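Local coordinates for uncharacterized protein (Legionella longbeachae NSW150, PDB 4JZA) that probably removes the 3-phosphate from phosphoinositide lipids, as a bacterial phosphatase implicated in lipid metabolism at the pathogen-host interface, at residues 165-170 / 349-354; 370-375 / 544-549; 406-411 / 457-462; 413-418 / 555-560; 506-511 / 532-537. One frame throughout, in Å; residues are numbered along the deposited sequence.

Interaction 1: residues 165-170 / 349-354; sequences ESLPPY and ANYAAH
L167 sends CG anti to its own carbonyl carbon (chi1 -68°), and Y351 holds its ring anti to the backbone N (chi1 -180°), so that the leucine branch crosses obliquely over the phenol ring. They meet where two antiparallel strands of the central mixed sheet, 159-166 and 352-359, give way to loops. E165 and A353 form a hydrogen-bonded pair: E165 N donates to A353 O at 2.9 Å, and A353 N returns a bond to E165 O at 2.8 Å, lying in the carbonyl plane. S166 and A352 follow as a non-hydrogen-bonded pair. One step further, L167 N reaches Y351 O at 3.3 Å from above the carbonyl plane, carrying the pairing just beyond the strand ends. The carboxylate of E165 is held mainly by R26 and K371, and a water links its OE1 to A353 O, giving that carbonyl a second donor. The tyrosine hydroxyl turns to E404, which ties down the far end of the ring. P168 O lies at the ring edge. Over one face, L167 CD1 makes a CH-pi contact 3.9 Å from the Y351 ring centroid, while L167 CB touches Y351 CD2 at 3.4 Å.

Interaction 2: residues 370-375 / 544-549; sequences AKRYRS and GHSYGS
Y373 O is gripped by two hydrogen bonds and a CA-H...O contact: G548 N meets it at 3.2 Å nearly along the C=O axis, water 3 donates to it, and Y547 CA approaches to 3.4 Å. The same water donates to S546 OG, which itself donates to Q536 OE1. On the other side of its residue, Y373 N donates to S546 O at 2.9 Å, in the carbonyl plane. These bonds set strands 365-374 and 545-549 parallel in the central mixed sheet, their N-to-C directions 27° apart. Beyond its last residue, strand 545-549 runs into a C-X5-R sequence ending at R556, consistent with a phosphatase P-loop. R374 salt-bridges D164 and reaches G553 O within that loop. On the face carrying both tyrosines, Y373 CD1 lies 3.3 Å from H545 CE1, the rings oblique with planes at 41°; H545 NE2 is fixed by V402 O. Y547 CG stands anti to its backbone N (chi1 171°), which carries the ring along the strand to S375. There S375 OG, placed between its own backbone N and carbonyl carbon, is hydrogen-bonded to Y547 OH at 2.4 Å.

Interaction 3: residues 406-411 / 457-462; sequences SKNDQL and ETQSIL
Two loops at the N-terminal ends of adjacent parallel strands meet here: segment 406-411 leads into strand 412-416, and segment 457-462 leads into strand 462-465. The first folds as a type I beta turn from K407 to Q410, with Q410 N bonded to K407 O. Q459 reaches across on an extended chain, CG anti to the backbone N (chi1 172°). Its NE2 donates to S406 OG at 2.7 Å, almost exactly in the amide plane; that hydroxyl is also bonded to M403 O, just past helix 388-402, linking the start of its own loop to Q459. N408 lies across the glutamine at about a right angle, its OD1 3.4 Å from Q459 CD and the two amide planes 68° apart. N408 ND2 packs against T458 CG2 at 3.6 Å. Nearer the sheet the contact turns apolar: L411 CD2 touches L462 CD1 at 3.8 Å, and both leucines lie against T490. Such loops, side by side where parallel strands begin, are typical of alpha/beta folds.

Interaction 4: residues 413-418 / 555-560; sequences ILQTLI and DRKAIE
L417, near the C-terminal end of segment 413-418, stands side by side with R556 in the first turn of helix 556-574, their CA atoms 6.4 Å apart. R556 ends a C-X5-R sequence that begins at C550, consistent with a phosphatase P-loop, so the contact includes the probable catalytic loop's last residue. The arginine leaves its backbone with CG anti to the carbonyl carbon and bends at chi3 (74°), laying its guanidinium over the leucine. L417 CB sits 3.7 Å from R556 NE, offset toward the rim of one face, and L417 CD1 dips to R556 O at 3.6 Å. R556 NH2 also bonds weakly to H466 O. Further on, E560 bends at chi2 (-96°) so that its carboxylate turns back to K557. This buried pair probably offsets charge locally, and E560 OE2 is bonded to T564. Q415 extends toward the pair but is held by Q536, E535 and S532 of helix 524-542. K557 NZ bonds E560 OE1 at 2.6 Å, from above the carboxylate plane.

Interaction 5: residues 506-511 / 532-537; sequences DQYQSV and SSLEQL
Between segments 506-511 and 532-537 the one hydrogen bond runs from Y508 OH to E535 OE2 at 2.6 Å. It uses the anti lone pair of the carboxylate, whose plane is turned 65° from the phenol ring. E535 CG lies 3.5 Å from Y508 CE1, so the glutamate stem also packs obliquely against the ring. The apolar part centres on L534, whose CB touches Y508 CD1 at 3.9 Å. Its CD1 branch reaches over the opposing backbone to Y508 CA at 3.8 Å, and the same methyl meets V511 CG2 and Q507 CB at longer range. Both Y508 (CG anti to the backbone N, chi1 -177°) and L534 point toward the other helix, and they slide past each other in opposite directions. In the fold these nearly antiparallel segments cross at -156°, with axes 9.8 Å apart. Helix 482-492 adjoins the polar end, where S484 bonds the tyrosine hydroxyl, while E535 OE1 accepts from Q415 of strand 412-416 and from H466, joining the helix pair to the sheet.

In the fold
From the N terminus, interaction 1 closes first, bringing strands 159-166 and 352-359 together across a largely helical loop of 178 residues that includes the insertion domain. Interaction 2 opens next, after interaction 1 has closed, and H354 and A352 bond to R372 and R374, so the two are continuous across one sheet. Its own loop encloses interactions 3 and 5. Interaction 4 crosses both 2 and 3 along the chain, bringing helix 556-574 to strand 412-416, and interaction 5 also falls within its loop. The 412-416 strand lies between 545-549 and 462-465, while Q536 bonds to S546 and Q415, tying helix 524-542 to the sheet.

Interaction 1: residues 165-170 / 349-354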
# COMPACT_ATOMS: atom_id res chain seq x y z
N GLU A 165 -8.84 -3.80 -19.52
CA GLU A 165 -9.26 -5.12 -19.11
C GLU A 165 -8.23 -5.58 -18.10
O GLU A 165 -7.04 -5.59 -18.37
CB GLU A 165 -9.41 -6.07 -20.34
CG GLU A 165 -10.75 -5.85 -21.12
CD GLU A 165 -10.83 -6.34 -22.58
OE1 GLU A 165 -9.87 -6.22 -23.37
OE2 GLU A 165 -11.93 -6.78 -22.97
N SER A 166 -8.69 -5.86 -16.90
CA SER A 166 -7.89 -6.48 -15.87
C SER A 166 -7.50 -7.92 -16.25
O SER A 166 -8.34 -8.70 -16.80
CB SER A 166 -8.71 -6.56 -14.59
OG SER A 166 -7.91 -6.86 -13.47
N LEU A 167 -6.27 -8.28 -15.89
CA LEU A 167 -5.67 -9.51 -16.34
C LEU A 167 -5.18 -10.34 -15.17
O LEU A 167 -4.53 -9.84 -14.29
CB LEU A 167 -4.48 -9.17 -17.25
CG LEU A 167 -4.81 -8.53 -18.60
CD1 LEU A 167 -3.54 -8.18 -19.34
CD2 LEU A 167 -5.64 -9.46 -19.46
N PRO A 168 -5.46 -11.65 -15.15
CA PRO A 168 -5.01 -12.36 -13.96
C PRO A 168 -3.53 -12.39 -13.92
O PRO A 168 -2.93 -12.65 -14.94
CB PRO A 168 -5.55 -13.75 -14.18
CG PRO A 168 -6.10 -13.78 -15.58
CD PRO A 168 -6.50 -12.40 -15.88
N PRO A 169 -2.93 -12.01 -12.78
CA PRO A 169 -1.49 -11.89 -12.68
C PRO A 169 -0.78 -13.12 -12.17
O PRO A 169 0.45 -13.14 -12.15
CB PRO A 169 -1.34 -10.79 -11.68
CG PRO A 169 -2.52 -10.96 -10.77
CD PRO A 169 -3.62 -11.38 -11.65
N TYR A 170 -1.53 -14.13 -11.71
CA TYR A 170 -0.93 -15.38 -11.21
C TYR A 170 -0.33 -16.24 -12.32
O TYR A 170 -0.69 -16.11 -13.47
CB TYR A 170 -1.93 -16.20 -10.41
CG TYR A 170 -3.25 -16.38 -11.09
CD1 TYR A 170 -3.42 -17.32 -12.07
CD2 TYR A 170 -4.35 -15.63 -10.70
CE1 TYR A 170 -4.65 -17.49 -12.69
CE2 TYR A 170 -5.57 -15.78 -11.31
CZ TYR A 170 -5.72 -16.72 -12.31
OH TYR A 170 -6.93 -16.85 -12.90
N ALA A 349 1.37 -6.05 -10.48
CA ALA A 349 0.33 -5.24 -9.89
C ALA A 349 -0.21 -4.36 -10.92
O ALA A 349 0.49 -3.99 -11.87
CB ALA A 349 0.87 -4.41 -8.75
N ASN A 350 -1.48 -4.01 -10.72
CA ASN A 350 -2.18 -3.09 -11.59
C ASN A 350 -2.02 -3.52 -13.03
O ASN A 350 -1.80 -2.68 -13.89
CB ASN A 350 -1.66 -1.66 -11.36
CG ASN A 350 -2.59 -0.59 -11.92
OD1 ASN A 350 -3.78 -0.83 -12.25
ND2 ASN A 350 -2.07 0.61 -12.03
N TYR A 351 -2.15 -4.83 -13.28
CA TYR A 351 -1.88 -5.43 -14.56
C TYR A 351 -3.12 -5.46 -15.42
O TYR A 351 -4.14 -5.98 -15.02
CB TYR A 351 -1.35 -6.84 -14.37
CG TYR A 351 -0.99 -7.63 -15.65
CD1 TYR A 351 -0.17 -7.08 -16.65
CD2 TYR A 351 -1.42 -8.95 -15.81
CE1 TYR A 351 0.20 -7.81 -17.77
CE2 TYR A 351 -1.06 -9.69 -16.92
CZ TYR A 351 -0.25 -9.13 -17.91
OH TYR A 351 0.07 -9.88 -19.05
N ALA A 352 -3.02 -4.90 -16.62
CA ALA A 352 -4.22 -4.71 -17.44
C ALA A 352 -3.82 -4.52 -18.85
O ALA A 352 -2.63 -4.24 -19.13
CB ALA A 352 -5.01 -3.50 -16.97
N ALA A 353 -4.81 -4.64 -19.74
CA ALA A 353 -4.61 -4.35 -21.13
C ALA A 353 -5.50 -3.21 -21.56
O ALA A 353 -6.72 -3.30 -21.40
CB ALA A 353 -4.89 -5.57 -21.97
N HIS A 354 -4.89 -2.18 -22.15
CA HIS A 354 -5.57 -0.96 -22.56
C HIS A 354 -5.75 -1.01 -24.04
O HIS A 354 -4.79 -1.30 -24.76
CB HIS A 354 -4.76 0.33 -22.20
CG HIS A 354 -5.48 1.59 -22.56
ND1 HIS A 354 -5.19 2.31 -23.70
CD2 HIS A 354 -6.55 2.20 -21.99
CE1 HIS A 354 -6.04 3.31 -23.81
NE2 HIS A 354 -6.87 3.28 -22.78
O HOH W 1 -8.40 -3.92 -23.94

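Interaction 2: residues 370-375 / 544-549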
# COMPACT_ATOMS: atom_id res chain seq x y z
N ALA A 370 -4.73 -2.16 -31.22
CA ALA A 370 -4.50 -3.41 -30.46
C ALA A 370 -4.43 -3.14 -28.92
O ALA A 370 -4.39 -1.98 -28.44
CB ALA A 370 -3.20 -4.09 -30.92
N LYS A 371 -4.42 -4.25 -28.18
CA LYS A 371 -4.17 -4.28 -26.76
C LYS A 371 -2.78 -3.78 -26.43
O LYS A 371 -1.82 -4.17 -27.09
CB LYS A 371 -4.44 -5.67 -26.20
CG LYS A 371 -5.94 -5.87 -26.09
CD LYS A 371 -6.39 -7.26 -25.70
CE LYS A 371 -7.90 -7.34 -25.92
NZ LYS A 371 -8.56 -8.29 -24.97
N ARG A 372 -2.71 -2.81 -25.50
CA ARG A 372 -1.45 -2.28 -25.00
C ARG A 372 -1.48 -2.60 -23.50
O ARG A 372 -2.42 -2.26 -22.79
CB ARG A 372 -1.33 -0.78 -25.27
CG ARG A 372 -1.17 -0.46 -26.75
CD ARG A 372 -2.22 0.51 -27.26
NE ARG A 372 -2.02 1.82 -26.69
CZ ARG A 372 -2.96 2.75 -26.56
NH1 ARG A 372 -4.20 2.55 -26.98
NH2 ARG A 372 -2.65 3.91 -26.01
N TYR A 373 -0.43 -3.25 -23.03
CA TYR A 373 -0.39 -3.80 -21.69
C TYR A 373 0.33 -2.92 -20.68
O TYR A 373 1.35 -2.32 -20.97
CB TYR A 373 0.19 -5.21 -21.71
CG TYR A 373 -0.58 -6.16 -22.60
CD1 TYR A 373 -0.38 -6.17 -23.97
CD2 TYR A 373 -1.52 -7.03 -22.08
CE1 TYR A 373 -1.09 -7.01 -24.79
CE2 TYR A 373 -2.23 -7.88 -22.90
CZ TYR A 373 -2.01 -7.86 -24.25
OH TYR A 373 -2.71 -8.71 -25.07
N ARG A 374 -0.25 -2.82 -19.49
CA ARG A 374 0.24 -1.94 -18.45
C ARG A 374 0.36 -2.67 -17.13
O ARG A 374 -0.40 -3.58 -16.85
CB ARG A 374 -0.72 -0.77 -18.28
CG ARG A 374 -2.17 -1.21 -18.22
CD ARG A 374 -3.12 -0.03 -18.21
NE ARG A 374 -2.64 1.03 -17.35
CZ ARG A 374 -3.35 2.10 -17.02
NH1 ARG A 374 -4.57 2.24 -17.48
NH2 ARG A 374 -2.83 3.03 -16.24
N SER A 375 1.32 -2.27 -16.31
CA SER A 375 1.50 -2.83 -14.98
C SER A 375 2.33 -1.88 -14.14
O SER A 375 2.87 -0.91 -14.64
CB SER A 375 2.15 -4.21 -15.04
OG SER A 375 3.56 -4.12 -15.01
N GLY A 544 4.29 -5.58 -33.04
CA GLY A 544 4.98 -6.13 -31.86
C GLY A 544 4.11 -6.02 -30.60
O GLY A 544 2.94 -5.56 -30.64
N HIS A 545 4.69 -6.46 -29.49
CA HIS A 545 4.02 -6.46 -28.21
C HIS A 545 4.29 -5.15 -27.47
O HIS A 545 5.44 -4.80 -27.21
CB HIS A 545 4.55 -7.62 -27.38
CG HIS A 545 3.93 -7.72 -26.02
ND1 HIS A 545 2.59 -7.85 -25.80
CD2 HIS A 545 4.48 -7.72 -24.80
CE1 HIS A 545 2.35 -7.93 -24.50
NE2 HIS A 545 3.48 -7.88 -23.88
N SER A 546 3.22 -4.45 -27.13
CA SER A 546 3.27 -3.14 -26.45
C SER A 546 3.12 -3.27 -24.94
O SER A 546 2.08 -3.63 -24.46
CB SER A 546 2.16 -2.24 -27.00
OG SER A 546 1.98 -1.14 -26.15
N TYR A 547 4.19 -3.03 -24.21
CA TYR A 547 4.16 -3.04 -22.76
C TYR A 547 4.91 -1.83 -22.22
O TYR A 547 5.95 -1.40 -22.78
CB TYR A 547 4.76 -4.34 -22.14
CG TYR A 547 4.92 -4.22 -20.62
CD1 TYR A 547 3.81 -4.32 -19.75
CD2 TYR A 547 6.14 -3.92 -20.07
CE1 TYR A 547 3.94 -4.18 -18.36
CE2 TYR A 547 6.29 -3.77 -18.71
CZ TYR A 547 5.18 -3.89 -17.85
OH TYR A 547 5.35 -3.69 -16.48
N GLY A 548 4.40 -1.31 -21.10
CA GLY A 548 5.12 -0.26 -20.38
C GLY A 548 4.62 -0.07 -18.97
O GLY A 548 3.60 -0.63 -18.57
N SER A 549 5.41 0.67 -18.19
CA SER A 549 5.03 1.04 -16.86
C SER A 549 5.68 2.34 -16.47
O SER A 549 6.68 2.75 -17.06
CB SER A 549 5.48 -0.02 -15.89
OG SER A 549 6.88 0.01 -15.81
O HOH W 2 0.65 -5.18 -28.11
O HOH W 3 2.13 -0.48 -23.39

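Interaction 3: residues 406-411 / 457-462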
# COMPACT_ATOMS: atom_id res chain seq x y z
N SER A 406 3.12 -11.53 -25.75
CA SER A 406 4.07 -11.48 -26.83
C SER A 406 4.26 -12.89 -27.39
O SER A 406 3.82 -13.88 -26.78
CB SER A 406 5.40 -10.96 -26.31
OG SER A 406 6.03 -11.88 -25.46
N LYS A 407 4.91 -12.96 -28.56
CA LYS A 407 5.45 -14.23 -29.10
C LYS A 407 6.96 -14.03 -29.13
O LYS A 407 7.44 -12.90 -29.33
CB LYS A 407 4.88 -14.58 -30.47
CG LYS A 407 3.35 -14.59 -30.61
CD LYS A 407 2.75 -13.20 -30.34
CE LYS A 407 1.54 -12.85 -31.20
NZ LYS A 407 0.29 -13.43 -30.65
N ASN A 408 7.71 -15.10 -28.91
CA ASN A 408 9.17 -15.00 -28.63
C ASN A 408 10.03 -14.61 -29.83
O ASN A 408 11.23 -14.31 -29.67
CB ASN A 408 9.69 -16.30 -28.01
CG ASN A 408 9.47 -16.35 -26.51
OD1 ASN A 408 9.09 -15.36 -25.89
ND2 ASN A 408 9.70 -17.52 -25.92
N ASP A 409 9.39 -14.60 -31.01
CA ASP A 409 9.97 -14.24 -32.31
C ASP A 409 9.60 -12.80 -32.74
O ASP A 409 10.25 -12.24 -33.63
CB ASP A 409 9.45 -15.20 -33.37
CG ASP A 409 8.00 -15.68 -33.07
OD1 ASP A 409 7.79 -16.30 -31.99
OD2 ASP A 409 7.08 -15.40 -33.88
N GLN A 410 8.55 -12.24 -32.14
CA GLN A 410 8.06 -10.92 -32.50
C GLN A 410 8.59 -9.86 -31.60
O GLN A 410 8.97 -10.14 -30.49
CB GLN A 410 6.53 -10.92 -32.56
CG GLN A 410 6.06 -11.41 -33.94
CD GLN A 410 4.65 -11.99 -34.00
OE1 GLN A 410 4.43 -13.20 -33.82
NE2 GLN A 410 3.68 -11.12 -34.31
N LEU A 411 8.67 -8.65 -32.11
CA LEU A 411 9.24 -7.54 -31.37
C LEU A 411 8.44 -7.22 -30.13
O LEU A 411 7.20 -7.38 -30.10
CB LEU A 411 9.23 -6.28 -32.20
CG LEU A 411 10.49 -5.91 -32.94
CD1 LEU A 411 10.32 -4.44 -33.30
CD2 LEU A 411 11.74 -6.15 -32.09
N GLU A 457 18.26 -15.10 -23.49
CA GLU A 457 18.14 -16.43 -24.11
C GLU A 457 16.76 -16.71 -24.65
O GLU A 457 16.61 -17.30 -25.69
CB GLU A 457 18.46 -17.53 -23.07
CG GLU A 457 19.86 -17.50 -22.44
CD GLU A 457 20.96 -17.87 -23.42
OE1 GLU A 457 21.07 -17.22 -24.48
OE2 GLU A 457 21.72 -18.82 -23.13
N THR A 458 15.73 -16.32 -23.92
CA THR A 458 14.36 -16.71 -24.24
C THR A 458 13.70 -15.79 -25.25
O THR A 458 12.88 -16.22 -26.05
CB THR A 458 13.54 -16.70 -22.94
OG1 THR A 458 14.18 -17.59 -22.01
CG2 THR A 458 12.04 -17.11 -23.17
N GLN A 459 14.06 -14.51 -25.21
CA GLN A 459 13.32 -13.46 -25.93
C GLN A 459 14.13 -12.19 -25.94
O GLN A 459 14.71 -11.77 -24.93
CB GLN A 459 12.02 -13.21 -25.19
CG GLN A 459 11.18 -12.05 -25.65
CD GLN A 459 9.80 -12.12 -25.02
OE1 GLN A 459 9.67 -12.48 -23.86
NE2 GLN A 459 8.76 -11.79 -25.77
N SER A 460 14.21 -11.54 -27.08
CA SER A 460 14.94 -10.31 -27.06
C SER A 460 13.90 -9.20 -26.90
O SER A 460 12.79 -9.25 -27.49
CB SER A 460 15.82 -10.17 -28.27
OG SER A 460 15.37 -9.10 -28.99
N ILE A 461 14.25 -8.22 -26.06
CA ILE A 461 13.32 -7.16 -25.67
C ILE A 461 13.94 -5.78 -25.85
O ILE A 461 15.08 -5.54 -25.41
CB ILE A 461 12.90 -7.32 -24.19
CG1 ILE A 461 12.10 -8.62 -24.01
CG2 ILE A 461 12.08 -6.12 -23.69
CD1 ILE A 461 11.95 -9.05 -22.56
N LEU A 462 13.18 -4.88 -26.48
CA LEU A 462 13.60 -3.47 -26.57
C LEU A 462 13.27 -2.72 -25.28
O LEU A 462 12.16 -2.79 -24.77
CB LEU A 462 12.95 -2.80 -27.78
CG LEU A 462 13.39 -3.33 -29.15
CD1 LEU A 462 12.44 -2.87 -30.23
CD2 LEU A 462 14.80 -2.85 -29.41

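Interaction 4: residues 413-418 / 555-560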
# COMPACT_ATOMS: atom_id res chain seq x y z
N ILE A 413 8.45 -4.41 -26.68
CA ILE A 413 9.04 -3.27 -25.98
C ILE A 413 8.72 -3.31 -24.50
O ILE A 413 7.63 -3.73 -24.10
CB ILE A 413 8.59 -1.95 -26.59
CG1 ILE A 413 9.42 -0.81 -26.02
CG2 ILE A 413 7.09 -1.72 -26.40
CD1 ILE A 413 9.39 0.41 -26.90
N LEU A 414 9.71 -2.93 -23.70
CA LEU A 414 9.52 -2.63 -22.26
C LEU A 414 9.78 -1.15 -22.04
O LEU A 414 10.91 -0.70 -21.85
CB LEU A 414 10.49 -3.44 -21.41
CG LEU A 414 10.21 -3.67 -19.93
CD1 LEU A 414 11.28 -4.54 -19.27
CD2 LEU A 414 10.08 -2.34 -19.22
N GLN A 415 8.71 -0.37 -22.12
CA GLN A 415 8.83 1.07 -22.04
C GLN A 415 8.56 1.55 -20.63
O GLN A 415 7.45 1.44 -20.14
CB GLN A 415 7.86 1.73 -23.01
CG GLN A 415 8.16 3.18 -23.30
CD GLN A 415 7.01 3.86 -24.00
OE1 GLN A 415 5.89 3.86 -23.52
NE2 GLN A 415 7.30 4.45 -25.15
N THR A 416 9.57 2.09 -19.98
CA THR A 416 9.42 2.54 -18.61
C THR A 416 9.48 4.05 -18.52
O THR A 416 10.31 4.69 -19.14
CB THR A 416 10.50 1.95 -17.69
OG1 THR A 416 11.78 2.45 -18.07
CG2 THR A 416 10.50 0.45 -17.77
N LEU A 417 8.58 4.60 -17.72
CA LEU A 417 8.53 6.03 -17.51
C LEU A 417 8.95 6.36 -16.09
O LEU A 417 8.12 6.70 -15.27
CB LEU A 417 7.12 6.55 -17.79
CG LEU A 417 6.62 6.22 -19.19
CD1 LEU A 417 5.16 6.60 -19.37
CD2 LEU A 417 7.49 6.87 -20.24
N ILE A 418 10.24 6.23 -15.81
CA ILE A 418 10.75 6.51 -14.48
C ILE A 418 12.00 7.37 -14.54
O ILE A 418 12.62 7.50 -15.58
CB ILE A 418 11.01 5.22 -13.68
CG1 ILE A 418 12.29 4.54 -14.15
CG2 ILE A 418 9.84 4.27 -13.80
CD1 ILE A 418 12.55 3.23 -13.46
N ASP A 555 0.13 6.51 -13.22
CA ASP A 555 0.35 7.94 -13.35
C ASP A 555 0.95 8.40 -14.67
O ASP A 555 0.24 8.82 -15.55
CB ASP A 555 1.12 8.46 -12.15
CG ASP A 555 0.37 8.24 -10.86
OD1 ASP A 555 -0.81 8.59 -10.80
OD2 ASP A 555 0.95 7.69 -9.91
N ARG A 556 2.26 8.29 -14.81
CA ARG A 556 2.89 8.68 -16.05
C ARG A 556 2.37 7.79 -17.17
O ARG A 556 2.16 8.24 -18.29
CB ARG A 556 4.40 8.61 -15.94
CG ARG A 556 4.99 9.88 -15.35
CD ARG A 556 6.50 9.90 -15.43
NE ARG A 556 6.95 10.15 -16.79
CZ ARG A 556 8.22 10.16 -17.16
NH1 ARG A 556 9.16 9.93 -16.27
NH2 ARG A 556 8.54 10.38 -18.41
N LYS A 557 2.17 6.52 -16.85
CA LYS A 557 1.66 5.55 -17.79
C LYS A 557 0.26 5.91 -18.26
O LYS A 557 -0.07 5.72 -19.42
CB LYS A 557 1.66 4.17 -17.15
CG LYS A 557 1.27 3.06 -18.10
CD LYS A 557 2.23 2.99 -19.27
CE LYS A 557 1.75 1.99 -20.29
NZ LYS A 557 2.54 2.09 -21.54
N ALA A 558 -0.57 6.40 -17.36
CA ALA A 558 -1.90 6.84 -17.71
C ALA A 558 -1.84 8.00 -18.68
O ALA A 558 -2.64 8.10 -19.59
CB ALA A 558 -2.68 7.23 -16.48
N ILE A 559 -0.90 8.90 -18.46
CA ILE A 559 -0.70 10.03 -19.34
C ILE A 559 -0.26 9.62 -20.75
O ILE A 559 -0.71 10.19 -21.73
CB ILE A 559 0.24 11.07 -18.71
CG1 ILE A 559 -0.48 11.80 -17.59
CG2 ILE A 559 0.73 12.09 -19.72
CD1 ILE A 559 0.44 12.40 -16.56
N GLU A 560 0.61 8.62 -20.84
CA GLU A 560 1.04 8.12 -22.13
C GLU A 560 -0.12 7.52 -22.90
O GLU A 560 -0.25 7.72 -24.09
CB GLU A 560 2.12 7.05 -21.96
CG GLU A 560 2.58 6.44 -23.27
CD GLU A 560 1.88 5.14 -23.62
OE1 GLU A 560 1.76 4.27 -22.76
OE2 GLU A 560 1.45 4.99 -24.78

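Interaction 5: residues 506-511 / 532-537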
# COMPACT_ATOMS: atom_id res chain seq x y z
N ASP A 506 10.52 8.86 -39.24
CA ASP A 506 11.02 10.20 -39.53
C ASP A 506 10.70 11.13 -38.36
O ASP A 506 11.57 11.83 -37.83
CB ASP A 506 10.40 10.78 -40.83
CG ASP A 506 10.84 10.01 -42.09
OD1 ASP A 506 11.97 9.48 -42.10
OD2 ASP A 506 10.03 9.91 -43.05
N GLN A 507 9.43 11.11 -37.96
CA GLN A 507 8.96 11.89 -36.82
C GLN A 507 9.74 11.61 -35.54
O GLN A 507 10.15 12.52 -34.86
CB GLN A 507 7.47 11.64 -36.61
CG GLN A 507 6.61 12.59 -37.39
CD GLN A 507 7.08 14.04 -37.16
OE1 GLN A 507 7.21 14.80 -38.11
NE2 GLN A 507 7.35 14.42 -35.91
N TYR A 508 9.94 10.34 -35.21
CA TYR A 508 10.66 9.96 -33.99
C TYR A 508 12.09 10.47 -34.02
O TYR A 508 12.59 10.93 -33.00
CB TYR A 508 10.65 8.45 -33.84
CG TYR A 508 11.31 7.90 -32.56
CD1 TYR A 508 10.73 8.08 -31.33
CD2 TYR A 508 12.49 7.18 -32.62
CE1 TYR A 508 11.31 7.59 -30.18
CE2 TYR A 508 13.07 6.67 -31.48
CZ TYR A 508 12.47 6.87 -30.26
OH TYR A 508 13.04 6.36 -29.11
N GLN A 509 12.77 10.35 -35.16
CA GLN A 509 14.11 10.90 -35.33
C GLN A 509 14.08 12.39 -35.05
O GLN A 509 14.94 12.93 -34.35
CB GLN A 509 14.56 10.66 -36.75
CG GLN A 509 15.94 11.16 -37.08
CD GLN A 509 16.94 10.04 -37.05
OE1 GLN A 509 16.90 9.13 -37.91
NE2 GLN A 509 17.84 10.07 -36.05
N SER A 510 13.09 13.06 -35.62
CA SER A 510 12.98 14.53 -35.52
C SER A 510 12.73 15.05 -34.10
O SER A 510 13.33 16.01 -33.64
CB SER A 510 11.84 14.99 -36.43
OG SER A 510 11.64 16.39 -36.30
N VAL A 511 11.81 14.43 -33.41
CA VAL A 511 11.52 14.79 -32.04
C VAL A 511 12.74 14.51 -31.15
O VAL A 511 13.14 15.33 -30.36
CB VAL A 511 10.25 14.04 -31.58
CG1 VAL A 511 10.01 14.30 -30.13
CG2 VAL A 511 9.05 14.51 -32.39
N SER A 532 7.47 8.96 -26.21
CA SER A 532 6.92 7.70 -25.67
C SER A 532 5.78 7.19 -26.58
O SER A 532 5.70 6.00 -26.88
CB SER A 532 6.57 7.81 -24.16
OG SER A 532 5.40 8.55 -23.90
N SER A 533 4.97 8.10 -27.12
CA SER A 533 3.84 7.70 -27.97
C SER A 533 4.34 7.13 -29.27
O SER A 533 3.78 6.15 -29.76
CB SER A 533 2.87 8.86 -28.24
OG SER A 533 2.00 9.11 -27.14
N LEU A 534 5.39 7.72 -29.84
CA LEU A 534 5.89 7.27 -31.17
C LEU A 534 6.49 5.86 -31.06
O LEU A 534 6.14 5.00 -31.84
CB LEU A 534 6.88 8.28 -31.79
CG LEU A 534 6.20 9.57 -32.26
CD1 LEU A 534 7.24 10.62 -32.55
CD2 LEU A 534 5.30 9.39 -33.47
N GLU A 535 7.31 5.61 -30.04
CA GLU A 535 7.78 4.28 -29.74
C GLU A 535 6.64 3.28 -29.71
O GLU A 535 6.79 2.20 -30.26
CB GLU A 535 8.49 4.24 -28.41
CG GLU A 535 9.79 5.01 -28.43
CD GLU A 535 10.47 5.11 -27.07
OE1 GLU A 535 10.00 4.53 -26.03
OE2 GLU A 535 11.51 5.80 -27.04
N GLN A 536 5.52 3.64 -29.09
CA GLN A 536 4.40 2.68 -28.99
C GLN A 536 3.77 2.54 -30.33
O GLN A 536 3.32 1.46 -30.68
CB GLN A 536 3.32 3.11 -28.01
CG GLN A 536 3.76 3.19 -26.58
CD GLN A 536 3.80 1.88 -25.91
OE1 GLN A 536 3.36 0.88 -26.47
NE2 GLN A 536 4.34 1.86 -24.68
N LEU A 537 3.67 3.63 -31.06
CA LEU A 537 3.01 3.58 -32.36
C LEU A 537 3.87 2.78 -33.34
O LEU A 537 3.36 2.02 -34.15
CB LEU A 537 2.73 4.98 -32.88
CG LEU A 537 1.55 5.69 -32.18
CD1 LEU A 537 1.56 7.14 -32.63
CD2 LEU A 537 0.15 5.10 -32.40